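Local coordinates for gene 2 protein (Enterobacteria phage Sf6, PDB 5C12) that forms the nuclease domain of the large terminase subunit gp2, which binds magnesium in its active site and cuts viral DNA during packaging, at residues Ala98-Asp106 with Lys124-Ser133; Arg169-Arg179 with Ala251-His259. The protein carries 1 engineered substitution. All blocks are in the same frame, centred on the assembly; numbering follows the deposited sequence.

Contact 1: Ala98-Asp106 with Lys124-Ser133; sequences ADHYLWDGD and KITATMFKGS. With MG (magnesium ion), chain B.
One face of the Trp-103 indole is covered by Met-129, whose CA stands 3.9 Å from the centroid of the six-membered ring, a CH-pi contact over the face of that ring. The Met-129 chain then bends at its last torsion (chi3 -69°), bringing CE to 3.4 Å from Trp-103 CZ2, while the indole NE1 is held by the carbonyl of Gly-109. The His-100 ring is met at its edge and in its plane: ND1 shares a 2.7 Å hydrogen bond with Thr-126 OG1, the two side chains lying side by side. At the Phe-130 ring, a water lies in plane at the edge; it links Asp-104 OD1 to Gly-132 N. Strands 100-104 and 126-130 are the two parallel strands of a beta-alpha-beta unit whose crossover carries helix 113-119, and their backbone ladder ends with Gly-105 N giving to Phe-130 O at 2.9 Å. Closing strand 100-104, Asp-104 divides its carboxylate: OD2 binds a magnesium ion at 2.0 Å, and OD1 accepts from Asp-106 N in an Asx turn, met from above the carboxylate plane. Asp-106 in turn reaches across to the other segment. Its OD1 forms a 2.8 Å salt bridge with Lys-131 NZ, whose chain curls back through two bends, and its OD2 takes both N and OG of Ser-133, the hydroxyl on the syn lone pair at 2.9 Å.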
loop_
_atom_site.group_PDB
_atom_site.type_symbol
_atom_site.label_atom_id
_atom_site.label_comp_id
_atom_site.label_asym_id
_atom_site.label_seq_id
_atom_site.Cartn_x
_atom_site.Cartn_y
_atom_site.Cartn_z
ATOM N N ALA A 98 9.999 -3.684 -11.489
ATOM C CA ALA A 98 10.184 -3.051 -10.200
ATOM C C ALA A 98 11.626 -2.667 -9.941
ATOM O O ALA A 98 12.547 -3.417 -10.256
ATOM C CB ALA A 98 9.672 -3.940 -9.070
ATOM N N ASP A 99 11.796 -1.500 -9.331
ATOM C CA ASP A 99 13.073 -1.081 -8.771
ATOM C C ASP A 99 13.159 -1.487 -7.312
ATOM O O ASP A 99 14.237 -1.760 -6.803
ATOM C CB ASP A 99 13.218 0.440 -8.901
ATOM C CG ASP A 99 13.229 0.889 -10.340
ATOM O OD1 ASP A 99 14.143 0.498 -11.082
ATOM O OD2 ASP A 99 12.311 1.622 -10.761
ATOM N N HIS A 100 12.018 -1.536 -6.639
ATOM C CA HIS A 100 11.932 -1.821 -5.216
ATOM C C HIS A 100 10.759 -2.734 -4.956
ATOM O O HIS A 100 9.667 -2.504 -5.459
ATOM C CB HIS A 100 11.743 -0.525 -4.433
ATOM C CG HIS A 100 12.767 0.514 -4.734
ATOM N ND1 HIS A 100 14.063 0.437 -4.278
ATOM C CD2 HIS A 100 12.689 1.665 -5.446
ATOM C CE1 HIS A 100 14.737 1.494 -4.694
ATOM N NE2 HIS A 100 13.925 2.258 -5.400
ATOM N N TYR A 101 10.968 -3.738 -4.127
ATOM C CA TYR A 101 9.939 -4.675 -3.716
ATOM C C TYR A 101 9.910 -4.712 -2.204
ATOM O O TYR A 101 10.969 -4.809 -1.571
ATOM C CB TYR A 101 10.283 -6.052 -4.222
ATOM C CG TYR A 101 9.440 -7.186 -3.738
ATOM C CD1 TYR A 101 9.829 -7.955 -2.666
ATOM C CD2 TYR A 101 8.278 -7.560 -4.420
ATOM C CE1 TYR A 101 9.086 -9.019 -2.242
ATOM C CE2 TYR A 101 7.528 -8.630 -4.006
ATOM C CZ TYR A 101 7.937 -9.361 -2.907
ATOM O OH TYR A 101 7.242 -10.465 -2.473
ATOM N N LEU A 102 8.711 -4.642 -1.642
ATOM C CA LEU A 102 8.500 -4.801 -0.210
ATOM C C LEU A 102 7.555 -5.952 0.055
ATOM O O LEU A 102 6.738 -6.313 -0.801
ATOM C CB LEU A 102 7.934 -3.530 0.415
ATOM C CG LEU A 102 8.734 -2.247 0.181
ATOM C CD1 LEU A 102 8.193 -1.533 -1.049
ATOM C CD2 LEU A 102 8.654 -1.328 1.394
ATOM N N TRP A 103 7.653 -6.548 1.241
ATOM C CA TRP A 103 6.654 -7.513 1.645
ATOM C C TRP A 103 6.457 -7.452 3.140
ATOM O O TRP A 103 7.360 -7.031 3.870
ATOM C CB TRP A 103 7.038 -8.933 1.203
ATOM C CG TRP A 103 7.989 -9.635 2.132
ATOM C CD1 TRP A 103 7.663 -10.557 3.079
ATOM C CD2 TRP A 103 9.417 -9.484 2.192
ATOM N NE1 TRP A 103 8.795 -10.979 3.740
ATOM C CE2 TRP A 103 9.879 -10.325 3.218
ATOM C CE3 TRP A 103 10.335 -8.694 1.500
ATOM C CZ2 TRP A 103 11.226 -10.419 3.552
ATOM C CZ3 TRP A 103 11.663 -8.764 1.849
ATOM C CH2 TRP A 103 12.102 -9.633 2.856
ATOM N N ASP A 104 5.287 -7.876 3.596
ATOM C CA ASP A 104 4.955 -7.862 5.007
ATOM C C ASP A 104 5.659 -9.008 5.712
ATOM O O ASP A 104 5.396 -10.177 5.455
ATOM C CB ASP A 104 3.442 -7.961 5.193
ATOM C CG ASP A 104 3.015 -8.025 6.638
ATOM O OD1 ASP A 104 3.826 -7.766 7.549
ATOM O OD2 ASP A 104 1.836 -8.356 6.877
ATOM N N GLY A 105 6.585 -8.645 6.595
ATOM C CA GLY A 105 7.316 -9.630 7.362
ATOM C C GLY A 105 6.954 -9.664 8.828
ATOM O O GLY A 105 7.656 -10.312 9.624
ATOM N N ASP A 106 5.858 -9.007 9.197
ATOM C CA ASP A 106 5.483 -8.879 10.608
ATOM C C ASP A 106 4.863 -10.169 11.116
ATOM O O ASP A 106 4.741 -10.373 12.327
ATOM C CB ASP A 106 4.496 -7.729 10.809
ATOM C CG ASP A 106 4.926 -6.746 11.887
ATOM O OD1 ASP A 106 5.999 -6.925 12.480
ATOM O OD2 ASP A 106 4.181 -5.767 12.125
ATOM N N LYS A 124 18.383 -5.728 -10.737
ATOM C CA LYS A 124 18.509 -4.536 -9.933
ATOM C C LYS A 124 17.172 -4.230 -9.257
ATOM O O LYS A 124 16.484 -3.256 -9.595
ATOM C CB LYS A 124 18.953 -3.358 -10.798
ATOM C CG LYS A 124 19.609 -2.232 -10.021
ATOM C CD LYS A 124 20.851 -1.711 -10.732
ATOM C CE LYS A 124 21.958 -2.755 -10.758
ATOM N NZ LYS A 124 23.236 -2.212 -11.299
ATOM N N ILE A 125 16.806 -5.093 -8.310
ATOM C CA ILE A 125 15.574 -4.930 -7.534
ATOM C C ILE A 125 15.915 -5.061 -6.072
ATOM O O ILE A 125 16.485 -6.081 -5.649
ATOM C CB ILE A 125 14.537 -6.003 -7.886
ATOM C CG1 ILE A 125 14.344 -6.056 -9.395
ATOM C CG2 ILE A 125 13.243 -5.736 -7.136
ATOM C CD1 ILE A 125 13.385 -7.100 -9.845
ATOM N N THR A 126 15.628 -4.016 -5.305
ATOM C CA THR A 126 15.848 -4.068 -3.873
ATOM C C THR A 126 14.704 -4.817 -3.214
ATOM O O THR A 126 13.580 -4.821 -3.709
ATOM C CB THR A 126 15.941 -2.678 -3.245
ATOM O OG1 THR A 126 14.687 -1.999 -3.398
ATOM C CG2 THR A 126 17.053 -1.880 -3.891
ATOM N N ALA A 127 14.993 -5.449 -2.088
ATOM C CA ALA A 127 14.005 -6.185 -1.320
ATOM C C ALA A 127 14.011 -5.658 0.102
ATOM O O ALA A 127 15.055 -5.674 0.767
ATOM C CB ALA A 127 14.311 -7.675 -1.329
ATOM N N THR A 128 12.856 -5.194 0.569
ATOM C CA THR A 128 12.723 -4.595 1.896
ATOM C C THR A 128 11.605 -5.258 2.672
ATOM O O THR A 128 10.481 -5.390 2.148
ATOM C CB THR A 128 12.449 -3.089 1.776
ATOM O OG1 THR A 128 13.568 -2.469 1.145
ATOM C CG2 THR A 128 12.202 -2.472 3.142
ATOM N N MET A 129 11.897 -5.708 3.892
ATOM C CA MET A 129 10.870 -6.310 4.720
ATOM C C MET A 129 10.152 -5.169 5.406
ATOM O O MET A 129 10.772 -4.339 6.056
ATOM C CB MET A 129 11.454 -7.270 5.764
ATOM C CG MET A 129 10.389 -7.715 6.776
ATOM S SD MET A 129 11.002 -8.866 8.021
ATOM C CE MET A 129 11.222 -10.150 6.902
ATOM N N PHE A 130 8.840 -5.138 5.264
ATOM C CA PHE A 130 8.004 -4.147 5.917
ATOM C C PHE A 130 7.406 -4.737 7.167
ATOM O O PHE A 130 6.845 -5.831 7.125
ATOM C CB PHE A 130 6.891 -3.740 4.950
ATOM C CG PHE A 130 5.975 -2.656 5.467
ATOM C CD1 PHE A 130 4.914 -2.963 6.290
ATOM C CD2 PHE A 130 6.194 -1.342 5.097
ATOM C CE1 PHE A 130 4.061 -1.959 6.723
ATOM C CE2 PHE A 130 5.351 -0.336 5.547
ATOM C CZ PHE A 130 4.321 -0.659 6.374
ATOM N N LYS A 131 7.549 -4.024 8.286
ATOM C CA LYS A 131 6.952 -4.425 9.551
ATOM C C LYS A 131 6.128 -3.261 10.080
ATOM O O LYS A 131 6.668 -2.294 10.621
ATOM C CB LYS A 131 8.024 -4.826 10.562
ATOM C CG LYS A 131 8.812 -6.103 10.176
ATOM C CD LYS A 131 9.984 -6.372 11.116
ATOM C CE LYS A 131 9.537 -6.554 12.553
ATOM N NZ LYS A 131 8.684 -7.759 12.721
ATOM N N GLY A 132 4.821 -3.401 9.929
ATOM C CA GLY A 132 3.870 -2.350 10.214
ATOM C C GLY A 132 3.867 -1.935 11.671
ATOM O O GLY A 132 3.449 -0.821 11.989
ATOM N N SER A 133 4.300 -2.840 12.545
ATOM C CA SER A 133 4.300 -2.594 13.979
ATOM C C SER A 133 5.483 -1.757 14.437
ATOM O O SER A 133 5.499 -1.292 15.574
ATOM C CB SER A 133 4.297 -3.907 14.747
ATOM O OG SER A 133 5.453 -4.662 14.447
HETATM MG MG MG B . -0.065 -8.765 6.321
HETATM O O HOH W 1 16.455 -0.731 -10.587
HETATM O O HOH W 2 16.781 -0.676 -7.357
HETATM O O HOH W 3 12.825 -2.463 -1.489
HETATM O O HOH W 4 3.329 -5.355 8.546
HETATM O O HOH W 5 9.121 -10.315 11.611
HETATM O O HOH W 6 -0.352 -6.890 6.081
HETATM O O HOH W 7 -1.468 -9.621 5.938
#

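Contact 2: Arg169-Arg179 with Ala251-His259; sequences RAQFYYALADR and ADALMMCMH. With MG (magnesium ion), chain C.
The metal site of the nuclease domain is bordered here by helix 249-256, whose Asp-252 binds a magnesium ion through OD2 at 2.2 Å and turns its other oxygen to helix 168-189. Tyr-173 OH donates to the anti lone pair of Asp-252 OD1 at 2.6 Å, with ring and carboxylate planes 65° apart. Arg-169, extended from CG to NE, adds a salt bridge whose NH1 hydrogen bond to the same OD1 is weak, at 3.3 Å, its guanidinium nearly perpendicular to the carboxylate; NH2 bonds to Met-234 O and to a water that also donates to Asp-252 OD2. These second-shell groups probably fix the rotation of the carboxylate. The short helical segments cross almost at a right angle (87°), with axes 8.9 Å apart, and Met-255 fills the crossing. Its CG lies over one face of Tyr-173, 3.6 Å from the ring centroid, and the bend at chi2 (-86°) swings SD against Phe-172 CB; the sulfur also makes an oblique Met-aromatic contact with the Tyr-173 ring. Farther along, the Phe-172 ring has His-259 CB over one face, 3.7 Å from its centroid, and Gln-171 CG over the opposite one. Met-258 CG lies 3.9 Å from Leu-176 CB. The Met-258 sulfur approaches Arg-179 NE, while the Arg-179 NH1 group bonds to Met-198 O.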
loop_
_atom_site.group_PDB
_atom_site.type_symbol
_atom_site.label_atom_id
_atom_site.label_comp_id
_atom_site.label_asym_id
_atom_site.label_seq_id
_atom_site.Cartn_x
_atom_site.Cartn_y
_atom_site.Cartn_z
ATOM N N ARG A 169 2.429 1.040 9.935
ATOM C CA ARG A 169 1.144 0.706 9.334
ATOM C C ARG A 169 0.297 1.991 9.260
ATOM O O ARG A 169 -0.309 2.298 8.234
ATOM C CB ARG A 169 0.418 -0.368 10.157
ATOM C CG ARG A 169 -1.012 -0.677 9.707
ATOM C CD ARG A 169 -1.567 -1.873 10.521
ATOM N NE ARG A 169 -2.976 -2.181 10.233
ATOM C CZ ARG A 169 -3.395 -2.884 9.186
ATOM N NH1 ARG A 169 -2.531 -3.356 8.289
ATOM N NH2 ARG A 169 -4.693 -3.115 9.030
ATOM N N ALA A 170 0.235 2.744 10.345
ATOM C CA ALA A 170 -0.527 3.985 10.336
ATOM C C ALA A 170 0.118 5.024 9.442
ATOM O O ALA A 170 -0.563 5.702 8.673
ATOM C CB ALA A 170 -0.694 4.525 11.743
ATOM N N GLN A 171 1.424 5.175 9.544
ATOM C CA GLN A 171 2.133 6.161 8.740
ATOM C C GLN A 171 1.870 5.979 7.249
ATOM O O GLN A 171 1.544 6.933 6.540
ATOM C CB GLN A 171 3.625 6.061 9.012
ATOM C CG GLN A 171 4.502 6.966 8.177
ATOM C CD GLN A 171 5.944 6.799 8.547
ATOM O OE1 GLN A 171 6.379 5.705 8.911
ATOM N NE2 GLN A 171 6.692 7.881 8.475
ATOM N N PHE A 172 1.998 4.757 6.764
ATOM C CA PHE A 172 1.875 4.557 5.325
ATOM C C PHE A 172 0.449 4.459 4.847
ATOM O O PHE A 172 0.182 4.862 3.710
ATOM C CB PHE A 172 2.814 3.455 4.841
ATOM C CG PHE A 172 4.237 3.876 4.965
ATOM C CD1 PHE A 172 4.731 4.859 4.125
ATOM C CD2 PHE A 172 5.035 3.421 5.996
ATOM C CE1 PHE A 172 6.011 5.317 4.250
ATOM C CE2 PHE A 172 6.335 3.882 6.133
ATOM C CZ PHE A 172 6.815 4.837 5.265
ATOM N N TYR A 173 -0.493 4.001 5.675
ATOM C CA TYR A 173 -1.900 4.099 5.281
ATOM C C TYR A 173 -2.319 5.571 5.195
ATOM O O TYR A 173 -3.088 5.945 4.307
ATOM C CB TYR A 173 -2.837 3.326 6.214
ATOM C CG TYR A 173 -3.278 1.990 5.666
ATOM C CD1 TYR A 173 -3.986 1.928 4.475
ATOM C CD2 TYR A 173 -2.981 0.781 6.310
ATOM C CE1 TYR A 173 -4.385 0.762 3.961
ATOM C CE2 TYR A 173 -3.383 -0.423 5.785
ATOM C CZ TYR A 173 -4.092 -0.426 4.591
ATOM O OH TYR A 173 -4.491 -1.598 4.028
ATOM N N TYR A 174 -1.810 6.424 6.079
ATOM C CA TYR A 174 -2.128 7.850 5.987
ATOM C C TYR A 174 -1.380 8.528 4.829
ATOM O O TYR A 174 -1.871 9.512 4.287
ATOM C CB TYR A 174 -1.880 8.568 7.319
ATOM C CG TYR A 174 -3.081 8.493 8.224
ATOM C CD1 TYR A 174 -4.144 9.377 8.057
ATOM C CD2 TYR A 174 -3.195 7.508 9.207
ATOM C CE1 TYR A 174 -5.263 9.294 8.866
ATOM C CE2 TYR A 174 -4.314 7.432 10.015
ATOM C CZ TYR A 174 -5.347 8.323 9.839
ATOM O OH TYR A 174 -6.463 8.244 10.648
ATOM N N ALA A 175 -0.208 8.018 4.451
ATOM C CA ALA A 175 0.465 8.510 3.259
ATOM C C ALA A 175 -0.454 8.268 2.068
ATOM O O ALA A 175 -0.624 9.139 1.204
ATOM C CB ALA A 175 1.816 7.798 3.053
ATOM N N LEU A 176 -1.040 7.092 2.042
ATOM C CA LEU A 176 -1.976 6.727 0.977
ATOM C C LEU A 176 -3.206 7.642 1.038
ATOM O O LEU A 176 -3.630 8.213 0.023
ATOM C CB LEU A 176 -2.361 5.269 1.123
ATOM C CG LEU A 176 -3.452 4.694 0.213
ATOM C CD1 LEU A 176 -3.044 4.925 -1.231
ATOM C CD2 LEU A 176 -3.644 3.220 0.505
ATOM N N ALA A 177 -3.791 7.770 2.227
ATOM C CA ALA A 177 -4.983 8.575 2.381
ATOM C C ALA A 177 -4.726 10.024 1.984
ATOM O O ALA A 177 -5.563 10.646 1.327
ATOM C CB ALA A 177 -5.520 8.477 3.781
ATOM N N ASP A 178 -3.584 10.578 2.379
ATOM C CA ASP A 178 -3.240 11.947 2.018
ATOM C C ASP A 178 -3.088 12.108 0.505
ATOM O O ASP A 178 -3.607 13.080 -0.066
ATOM C CB ASP A 178 -1.952 12.391 2.718
ATOM C CG ASP A 178 -2.111 12.598 4.204
ATOM O OD1 ASP A 178 -3.235 12.543 4.729
ATOM O OD2 ASP A 178 -1.057 12.838 4.861
ATOM N N ARG A 179 -2.418 11.169 -0.155
ATOM C CA ARG A 179 -2.303 11.220 -1.613
ATOM C C ARG A 179 -3.682 11.210 -2.252
ATOM O O ARG A 179 -3.966 11.991 -3.166
ATOM C CB ARG A 179 -1.511 10.045 -2.176
ATOM C CG ARG A 179 -0.019 10.123 -1.961
ATOM C CD ARG A 179 0.563 8.913 -2.681
ATOM N NE ARG A 179 1.995 8.787 -2.501
ATOM C CZ ARG A 179 2.911 9.066 -3.417
ATOM N NH1 ARG A 179 2.610 9.484 -4.642
ATOM N NH2 ARG A 179 4.177 8.873 -3.109
ATOM N N ALA A 251 -5.412 -3.928 -0.075
ATOM C CA ALA A 251 -5.183 -2.627 0.561
ATOM C C ALA A 251 -3.819 -2.561 1.221
ATOM O O ALA A 251 -3.110 -1.579 1.081
ATOM C CB ALA A 251 -6.278 -2.322 1.599
ATOM N N ASP A 252 -3.451 -3.632 1.925
ATOM C CA ASP A 252 -2.164 -3.638 2.631
ATOM C C ASP A 252 -0.995 -3.604 1.649
ATOM O O ASP A 252 0.028 -2.968 1.895
ATOM C CB ASP A 252 -2.045 -4.891 3.510
ATOM C CG ASP A 252 -2.866 -4.815 4.791
ATOM O OD1 ASP A 252 -3.486 -3.773 5.110
ATOM O OD2 ASP A 252 -2.892 -5.844 5.492
ATOM N N ALA A 253 -1.123 -4.335 0.553
ATOM C CA ALA A 253 -0.103 -4.369 -0.489
ATOM C C ALA A 253 0.096 -2.966 -1.069
ATOM O O ALA A 253 1.217 -2.470 -1.220
ATOM C CB ALA A 253 -0.490 -5.368 -1.564
ATOM N N LEU A 254 -1.011 -2.266 -1.329
ATOM C CA LEU A 254 -0.924 -0.919 -1.863
ATOM C C LEU A 254 -0.277 0.024 -0.838
ATOM O O LEU A 254 0.562 0.852 -1.183
ATOM C CB LEU A 254 -2.307 -0.435 -2.321
ATOM C CG LEU A 254 -2.305 1.006 -2.832
ATOM C CD1 LEU A 254 -1.468 1.158 -4.073
ATOM C CD2 LEU A 254 -3.735 1.454 -3.071
ATOM N N MET A 255 -0.692 -0.099 0.412
ATOM C CA MET A 255 -0.156 0.712 1.487
ATOM C C MET A 255 1.362 0.564 1.576
ATOM O O MET A 255 2.109 1.563 1.720
ATOM C CB MET A 255 -0.833 0.318 2.807
ATOM C CG MET A 255 -0.209 0.997 4.038
ATOM S SD MET A 255 1.207 0.156 4.757
ATOM C CE MET A 255 0.364 -1.235 5.446
ATOM N N MET A 256 1.850 -0.672 1.524
ATOM C CA MET A 256 3.288 -0.879 1.648
ATOM C C MET A 256 4.078 -0.238 0.519
ATOM O O MET A 256 5.202 0.217 0.701
ATOM C CB MET A 256 3.609 -2.375 1.800
ATOM C CG MET A 256 3.124 -2.918 3.123
ATOM S SD MET A 256 3.550 -4.665 3.396
ATOM C CE MET A 256 2.398 -5.451 2.278
ATOM N N CYS A 257 3.486 -0.210 -0.660
ATOM C CA CYS A 257 4.048 0.478 -1.818
ATOM C C CYS A 257 4.290 1.961 -1.638
ATOM O O CYS A 257 4.991 2.566 -2.437
ATOM C CB CYS A 257 3.098 0.357 -3.002
ATOM S SG CYS A 257 3.270 -1.176 -3.779
ATOM N N MET A 258 3.650 2.563 -0.638
ATOM C CA MET A 258 3.830 3.970 -0.358
ATOM C C MET A 258 5.187 4.269 0.183
ATOM O O MET A 258 5.619 5.399 0.141
ATOM C CB MET A 258 2.784 4.473 0.651
ATOM C CG MET A 258 1.344 4.291 0.184
ATOM S SD MET A 258 0.936 5.372 -1.215
ATOM C CE MET A 258 1.101 4.263 -2.600
ATOM N N HIS A 259 5.886 3.240 0.676
ATOM C CA HIS A 259 7.199 3.471 1.221
ATOM C C HIS A 259 8.173 3.127 0.123
ATOM O O HIS A 259 8.214 1.973 -0.318
ATOM C CB HIS A 259 7.408 2.590 2.444
ATOM C CG HIS A 259 8.752 2.741 3.071
ATOM N ND1 HIS A 259 9.405 3.950 3.162
ATOM C CD2 HIS A 259 9.571 1.822 3.633
ATOM C CE1 HIS A 259 10.567 3.772 3.760
ATOM N NE2 HIS A 259 10.692 2.492 4.057
HETATM MG MG MG C . -2.173 -7.913 5.500
HETATM O O HOH W 8 -4.608 -5.249 7.436
HETATM O O HOH W 9 4.154 7.697 -0.523
HETATM O O HOH W 6 -0.352 -6.890 6.081
HETATM O O HOH W 7 -1.468 -9.621 5.938
HETATM O O HOH W 10 -4.005 -8.729 4.953
HETATM O O HOH W 11 -2.752 -7.896 7.485
#

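In the fold
Contact 1 closes before contact 2 opens along the chain, and their centres lie 13 Å apart. Strands 100-104 and 126-130 form one end of the mixed sheet, with strand 47-52 next to 100-104; helices 168-189 and 249-256 pack against the face that carries Phe-130. The two contacts touch directly: the Phe-130 ring meets the sulfurs of Met-255 and Met-256, and Gly-132 O probably accepts from Arg-169 N. They also converge on the metal site. The sheet supplies Asp-52, at the end of strand 47-52, and Asp-104; helix 249-256 supplies Asp-252. The two modelled magnesium positions share two waters but stand too close for a securely occupied pair; the carboxylate cluster itself is consistent with two-metal-ion catalysis.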